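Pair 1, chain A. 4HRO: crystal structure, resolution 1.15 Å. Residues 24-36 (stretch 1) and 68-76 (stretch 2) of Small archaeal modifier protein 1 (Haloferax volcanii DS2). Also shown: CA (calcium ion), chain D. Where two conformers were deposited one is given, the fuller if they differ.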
# COMPACT_ATOMS: atom_id res chain seq x y z
N ASP A 24 -10.79 -2.08 1.51
CA ASP A 24 -11.62 -3.23 1.90
C ASP A 24 -11.27 -4.34 0.90
O ASP A 24 -11.49 -4.17 -0.30
CB ASP A 24 -13.10 -2.81 1.82
CG ASP A 24 -14.09 -3.92 2.10
OD1 ASP A 24 -13.72 -5.01 2.56
OD2 ASP A 24 -15.29 -3.65 1.84
N VAL A 25 -10.67 -5.42 1.37
CA VAL A 25 -10.09 -6.43 0.48
C VAL A 25 -10.58 -7.84 0.82
O VAL A 25 -11.25 -8.06 1.82
CB VAL A 25 -8.54 -6.37 0.54
CG1 VAL A 25 -8.04 -5.01 0.05
CG2 VAL A 25 -8.04 -6.65 1.94
N ASP A 26 -10.27 -8.81 -0.05
CA ASP A 26 -10.71 -10.18 0.18
C ASP A 26 -10.06 -10.81 1.40
O ASP A 26 -9.02 -10.34 1.90
CB ASP A 26 -10.42 -11.09 -1.03
CG ASP A 26 -11.46 -10.99 -2.11
OD1 ASP A 26 -12.43 -10.24 -1.96
OD2 ASP A 26 -11.26 -11.68 -3.12
N GLY A 27 -10.67 -11.89 1.85
CA GLY A 27 -10.21 -12.61 3.02
C GLY A 27 -8.81 -13.14 2.94
O GLY A 27 -8.12 -13.14 3.94
N ASP A 28 -8.37 -13.57 1.76
CA ASP A 28 -7.01 -14.05 1.55
C ASP A 28 -6.20 -13.05 0.73
O ASP A 28 -5.19 -13.41 0.15
CB ASP A 28 -7.01 -15.43 0.89
CG ASP A 28 -7.46 -16.55 1.83
OD1 ASP A 28 -7.52 -16.35 3.06
OD2 ASP A 28 -7.75 -17.65 1.33
N ALA A 29 -6.60 -11.77 0.73
CA ALA A 29 -5.81 -10.74 0.05
C ALA A 29 -4.43 -10.64 0.66
O ALA A 29 -4.29 -10.62 1.88
CB ALA A 29 -6.49 -9.39 0.14
N THR A 30 -3.43 -10.54 -0.19
CA THR A 30 -2.07 -10.31 0.28
C THR A 30 -1.82 -8.82 0.49
O THR A 30 -2.62 -7.97 0.12
CB THR A 30 -1.07 -10.82 -0.75
OG1 THR A 30 -1.26 -10.06 -1.94
CG2 THR A 30 -1.25 -12.31 -1.02
N VAL A 31 -0.67 -8.51 1.06
CA VAL A 31 -0.23 -7.14 1.14
C VAL A 31 -0.20 -6.49 -0.24
O VAL A 31 -0.62 -5.34 -0.41
CB VAL A 31 1.14 -7.06 1.87
CG1 VAL A 31 1.76 -5.68 1.71
CG2 VAL A 31 0.98 -7.44 3.35
N GLY A 32 0.30 -7.22 -1.24
CA GLY A 32 0.29 -6.75 -2.61
C GLY A 32 -1.11 -6.47 -3.15
O GLY A 32 -1.33 -5.48 -3.85
N ASP A 33 -2.07 -7.32 -2.82
CA ASP A 33 -3.45 -7.06 -3.19
C ASP A 33 -3.97 -5.80 -2.49
O ASP A 33 -4.67 -4.99 -3.11
CB ASP A 33 -4.36 -8.24 -2.82
CG ASP A 33 -4.07 -9.50 -3.60
OD1 ASP A 33 -3.62 -9.41 -4.76
OD2 ASP A 33 -4.31 -10.57 -3.04
N ALA A 34 -3.63 -5.60 -1.22
CA ALA A 34 -4.04 -4.38 -0.51
C ALA A 34 -3.37 -3.13 -1.12
O ALA A 34 -3.99 -2.06 -1.18
CB ALA A 34 -3.71 -4.49 0.97
N LEU A 35 -2.14 -3.28 -1.60
CA LEU A 35 -1.46 -2.18 -2.28
C LEU A 35 -2.15 -1.85 -3.61
O LEU A 35 -2.33 -0.68 -3.95
CB LEU A 35 0.01 -2.55 -2.47
CG LEU A 35 0.89 -1.53 -3.16
CD1 LEU A 35 0.85 -0.16 -2.47
CD2 LEU A 35 2.32 -2.06 -3.26
N ASP A 36 -2.55 -2.87 -4.34
CA ASP A 36 -3.30 -2.66 -5.58
C ASP A 36 -4.65 -2.00 -5.31
O ASP A 36 -5.12 -1.19 -6.11
CB ASP A 36 -3.50 -3.98 -6.32
CG ASP A 36 -2.27 -4.43 -7.10
OD1 ASP A 36 -1.28 -3.66 -7.22
OD2 ASP A 36 -2.31 -5.58 -7.60
N ALA A 68 8.37 -4.58 8.45
CA ALA A 68 8.56 -4.72 7.01
C ALA A 68 7.83 -5.97 6.52
O ALA A 68 7.93 -7.03 7.13
CB ALA A 68 10.05 -4.79 6.66
N ALA A 69 7.10 -5.83 5.41
CA ALA A 69 6.30 -6.90 4.83
C ALA A 69 6.58 -7.06 3.34
O ALA A 69 6.64 -6.07 2.60
CB ALA A 69 4.83 -6.63 5.06
N ALA A 70 6.73 -8.30 2.91
CA ALA A 70 6.78 -8.65 1.51
C ALA A 70 5.37 -8.68 0.96
O ALA A 70 4.38 -8.89 1.69
CB ALA A 70 7.46 -10.00 1.33
N LEU A 71 5.25 -8.48 -0.35
CA LEU A 71 3.93 -8.32 -0.96
C LEU A 71 3.10 -9.60 -0.89
O LEU A 71 1.88 -9.54 -0.93
CB LEU A 71 4.03 -7.82 -2.41
CG LEU A 71 4.57 -6.39 -2.61
CD1 LEU A 71 4.34 -5.95 -4.04
CD2 LEU A 71 3.96 -5.40 -1.66
N GLY A 72 3.73 -10.77 -0.78
CA GLY A 72 2.98 -12.02 -0.64
C GLY A 72 2.45 -12.33 0.74
O GLY A 72 1.74 -13.33 0.91
N GLU A 73 2.77 -11.51 1.74
CA GLU A 73 2.29 -11.77 3.09
C GLU A 73 0.79 -11.54 3.23
O GLU A 73 0.18 -10.84 2.44
CB GLU A 73 3.06 -10.93 4.12
CG GLU A 73 4.50 -11.40 4.28
CD GLU A 73 5.34 -10.53 5.19
OE1 GLU A 73 6.54 -10.43 4.89
OE2 GLU A 73 4.81 -9.99 6.21
N ALA A 74 0.21 -12.17 4.24
CA ALA A 74 -1.20 -12.05 4.53
C ALA A 74 -1.58 -10.67 5.05
O ALA A 74 -0.73 -9.90 5.47
CB ALA A 74 -1.61 -13.12 5.55
N THR A 75 -2.87 -10.39 4.99
CA THR A 75 -3.45 -9.23 5.64
C THR A 75 -4.63 -9.68 6.47
O THR A 75 -5.17 -10.77 6.28
CB THR A 75 -3.93 -8.15 4.63
OG1 THR A 75 -4.98 -8.68 3.81
CG2 THR A 75 -2.79 -7.62 3.80
N ALA A 76 -5.09 -8.81 7.36
CA ALA A 76 -6.24 -9.09 8.20
C ALA A 76 -7.00 -7.82 8.51
O ALA A 76 -6.44 -6.73 8.51
CB ALA A 76 -5.78 -9.77 9.48
CA CA D . -6.41 -12.54 5.37
O HOH W 1 -7.16 -10.45 4.24
O HOH W 2 -6.29 -14.95 5.08
O HOH W 3 -4.71 -12.55 3.69
O HOH W 4 -8.10 -12.54 7.01
O HOH W 5 -5.02 -13.44 7.09

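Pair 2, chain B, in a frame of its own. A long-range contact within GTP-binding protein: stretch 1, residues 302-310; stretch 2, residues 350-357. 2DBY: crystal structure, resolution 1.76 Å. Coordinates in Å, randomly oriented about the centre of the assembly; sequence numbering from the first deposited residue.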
# COMPACT_ATOMS: atom_id res chain seq x y z
N ARG B 302 4.93 -6.34 6.82
CA ARG B 302 5.65 -7.59 6.78
C ARG B 302 6.89 -7.42 7.67
O ARG B 302 7.60 -6.42 7.57
CB ARG B 302 6.07 -7.91 5.34
CG ARG B 302 6.96 -9.15 5.20
CD ARG B 302 6.99 -9.67 3.75
NE ARG B 302 5.81 -10.49 3.44
CZ ARG B 302 4.60 -10.03 3.16
NH1 ARG B 302 4.36 -8.72 3.14
NH2 ARG B 302 3.60 -10.88 2.91
N GLY B 303 7.11 -8.39 8.56
CA GLY B 303 8.25 -8.31 9.46
C GLY B 303 7.81 -8.11 10.90
O GLY B 303 8.58 -8.35 11.83
N THR B 304 6.57 -7.68 11.07
CA THR B 304 5.97 -7.44 12.38
C THR B 304 5.87 -8.75 13.18
O THR B 304 5.40 -9.76 12.67
CB THR B 304 4.55 -6.83 12.22
OG1 THR B 304 4.64 -5.58 11.53
CG2 THR B 304 3.89 -6.61 13.59
N LYS B 305 6.34 -8.71 14.43
CA LYS B 305 6.32 -9.88 15.32
C LYS B 305 4.99 -10.00 16.05
O LYS B 305 4.21 -9.04 16.12
CB LYS B 305 7.42 -9.78 16.38
CG LYS B 305 8.78 -9.43 15.85
CD LYS B 305 9.40 -10.57 15.10
CE LYS B 305 10.92 -10.39 15.07
NZ LYS B 305 11.57 -11.54 14.39
N ALA B 306 4.77 -11.16 16.66
CA ALA B 306 3.53 -11.44 17.38
C ALA B 306 3.12 -10.37 18.39
O ALA B 306 1.96 -9.99 18.44
CB ALA B 306 3.64 -12.81 18.05
N PRO B 307 4.06 -9.88 19.22
CA PRO B 307 3.73 -8.86 20.22
C PRO B 307 3.17 -7.57 19.61
O PRO B 307 2.17 -7.03 20.09
CB PRO B 307 5.06 -8.62 20.93
CG PRO B 307 5.77 -9.94 20.78
CD PRO B 307 5.46 -10.32 19.36
N ARG B 308 3.83 -7.06 18.57
CA ARG B 308 3.35 -5.85 17.94
C ARG B 308 2.03 -6.13 17.27
O ARG B 308 1.12 -5.31 17.29
CB ARG B 308 4.36 -5.33 16.92
CG ARG B 308 3.88 -4.07 16.20
CD ARG B 308 4.99 -3.50 15.35
NE ARG B 308 6.03 -2.91 16.18
CZ ARG B 308 7.30 -2.75 15.81
NH1 ARG B 308 7.69 -3.15 14.60
NH2 ARG B 308 8.16 -2.17 16.63
N ALA B 309 1.91 -7.31 16.68
CA ALA B 309 0.65 -7.68 16.03
C ALA B 309 -0.46 -7.64 17.08
O ALA B 309 -1.55 -7.08 16.84
CB ALA B 309 0.77 -9.09 15.43
N ALA B 310 -0.20 -8.24 18.24
CA ALA B 310 -1.17 -8.26 19.34
C ALA B 310 -1.55 -6.85 19.74
O ALA B 310 -2.69 -6.58 20.11
CB ALA B 310 -0.58 -9.00 20.56
N GLU B 350 3.09 -19.47 19.76
CA GLU B 350 4.25 -18.71 19.30
C GLU B 350 4.63 -17.63 20.29
O GLU B 350 3.76 -17.07 20.98
CB GLU B 350 3.97 -18.08 17.94
CG GLU B 350 3.70 -19.07 16.83
CD GLU B 350 4.95 -19.81 16.36
OE1 GLU B 350 4.86 -20.57 15.36
OE2 GLU B 350 6.02 -19.65 16.98
N GLY B 351 5.92 -17.32 20.34
CA GLY B 351 6.40 -16.32 21.27
C GLY B 351 6.64 -14.95 20.66
O GLY B 351 6.17 -14.65 19.56
N LYS B 352 7.40 -14.13 21.38
CA LYS B 352 7.71 -12.76 20.97
C LYS B 352 8.61 -12.62 19.74
O LYS B 352 8.70 -11.54 19.15
CB LYS B 352 8.32 -12.00 22.15
CG LYS B 352 7.58 -12.25 23.47
CD LYS B 352 8.21 -11.53 24.65
CE LYS B 352 7.80 -12.19 25.96
NZ LYS B 352 6.33 -12.42 26.07
N ASP B 353 9.24 -13.71 19.34
CA ASP B 353 10.16 -13.73 18.19
C ASP B 353 9.47 -14.11 16.87
O ASP B 353 10.07 -14.02 15.79
CB ASP B 353 11.25 -14.75 18.45
CG ASP B 353 10.68 -16.16 18.66
OD1 ASP B 353 9.85 -16.34 19.57
OD2 ASP B 353 11.06 -17.08 17.90
N TYR B 354 8.23 -14.56 16.96
CA TYR B 354 7.49 -15.00 15.78
C TYR B 354 7.06 -13.89 14.83
O TYR B 354 6.40 -12.94 15.24
CB TYR B 354 6.24 -15.77 16.22
CG TYR B 354 5.41 -16.24 15.07
CD1 TYR B 354 5.90 -17.19 14.18
CD2 TYR B 354 4.13 -15.71 14.85
CE1 TYR B 354 5.15 -17.61 13.09
CE2 TYR B 354 3.36 -16.13 13.76
CZ TYR B 354 3.88 -17.08 12.88
OH TYR B 354 3.15 -17.50 11.80
N GLU B 355 7.46 -14.00 13.56
CA GLU B 355 7.06 -13.03 12.55
C GLU B 355 5.72 -13.51 11.97
O GLU B 355 5.62 -14.63 11.44
CB GLU B 355 8.12 -12.92 11.44
CG GLU B 355 9.24 -11.94 11.80
CD GLU B 355 10.44 -12.03 10.88
OE1 GLU B 355 10.26 -12.11 9.65
OE2 GLU B 355 11.58 -12.02 11.40
N VAL B 356 4.70 -12.66 12.06
CA VAL B 356 3.38 -13.01 11.56
C VAL B 356 3.39 -13.25 10.06
O VAL B 356 4.10 -12.57 9.31
CB VAL B 356 2.35 -11.91 11.89
CG1 VAL B 356 0.98 -12.30 11.33
CG2 VAL B 356 2.26 -11.73 13.40
N GLN B 357 2.61 -14.23 9.62
CA GLN B 357 2.56 -14.54 8.20
C GLN B 357 1.17 -14.20 7.69
O GLN B 357 0.20 -14.27 8.43
CB GLN B 357 2.84 -16.04 7.99
CG GLN B 357 4.26 -16.45 8.36
CD GLN B 357 4.44 -17.96 8.35
OE1 GLN B 357 4.07 -18.66 9.30
NE2 GLN B 357 4.99 -18.48 7.25
O HOH W 6 5.36 -10.25 9.83

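The sharpest difference between the two contacts lies at the position just before the helix. In pair 1 it is Thr A30, whose short side chain turns back on its own helix: OG1 accepts a capping hydrogen bond from the backbone N of Asp A33 at 3.0 Å, and the backbone N of Thr A30 in turn donates to OD2 of Asp A33, also at 3.0 Å. In pair 2 the matching residue is Lys B305, also the N-cap residue, but its long side chain reaches across to the other stretch. There NZ forms a salt bridge with OE2 of Glu B355 at 3.0 Å and donates a second hydrogen bond to the backbone O of Asp B353 at 3.2 Å. The position matching Asp A33 is Arg B308, which makes no contact with the second stretch.

Around this position the backbones are nearly the same, superposing with an RMSD of 0.7 Å over 14 central residues. In each, a loop leads into a helix while a second stretch makes a type I turn, Ala A70 to Glu A73 or Gly B351 to Tyr B354, and then runs on beside the loop. The common anchor is the first helical amide, a group with no acceptor one turn earlier in the helix. Val A31 N donates to Glu A73 O and Ala B306 N to Tyr B354 O, both at 2.8 Å. Glu A73 O also receives a CA-H...O contact from Thr A30 CA at 3.2 Å, and Tyr B354 O one from Lys B305 CA at 3.1 Å.

One residue further on, the solutions part. Gly A32 N donates to Leu A71 O at 2.8 Å, and the absence of a side chain matters, since an ideal CB would lie a tight 3.2 Å from Leu A71 CB. Its counterpart, Pro B307, has no amide hydrogen to give; its ring packs instead on Lys B352, with Pro B307 CG 3.4 Å from Lys B352 CA.

The inward-facing position after the turn is filled by two branched residues of similar size, Thr A75 and Val B356. Thr A75 uses its hydroxyl, OG1 donating to Ala A29 O at 2.8 Å, while its backbone N makes only a weak bond to that oxygen at 3.4 Å. Valine has no hydroxyl, and here the backbone supplies the link: Val B356 N donates to Thr B304 O at 3.0 Å. Its methyl CG2 meets Ala B309 CB at 3.6 Å; in pair 1, CG2 of Thr A75 lies 4.3 Å from CB of the matching Ala A34.

The apolar filling is redistributed as well. Val A31 CG1 lies 4.0 Å from Leu A71 CD2, whereas the smaller Ala B306 brings its CB to 4.3 Å from Tyr B354 CB. Pair 1 adds a calcium ion that ties the stretches together through Gly A27 O and Thr A75 O, each 2.3 Å from the metal CA. The general lesson is that a shared backbone path can keep one backbone hydrogen bond in common while different side chains make the contacts around it.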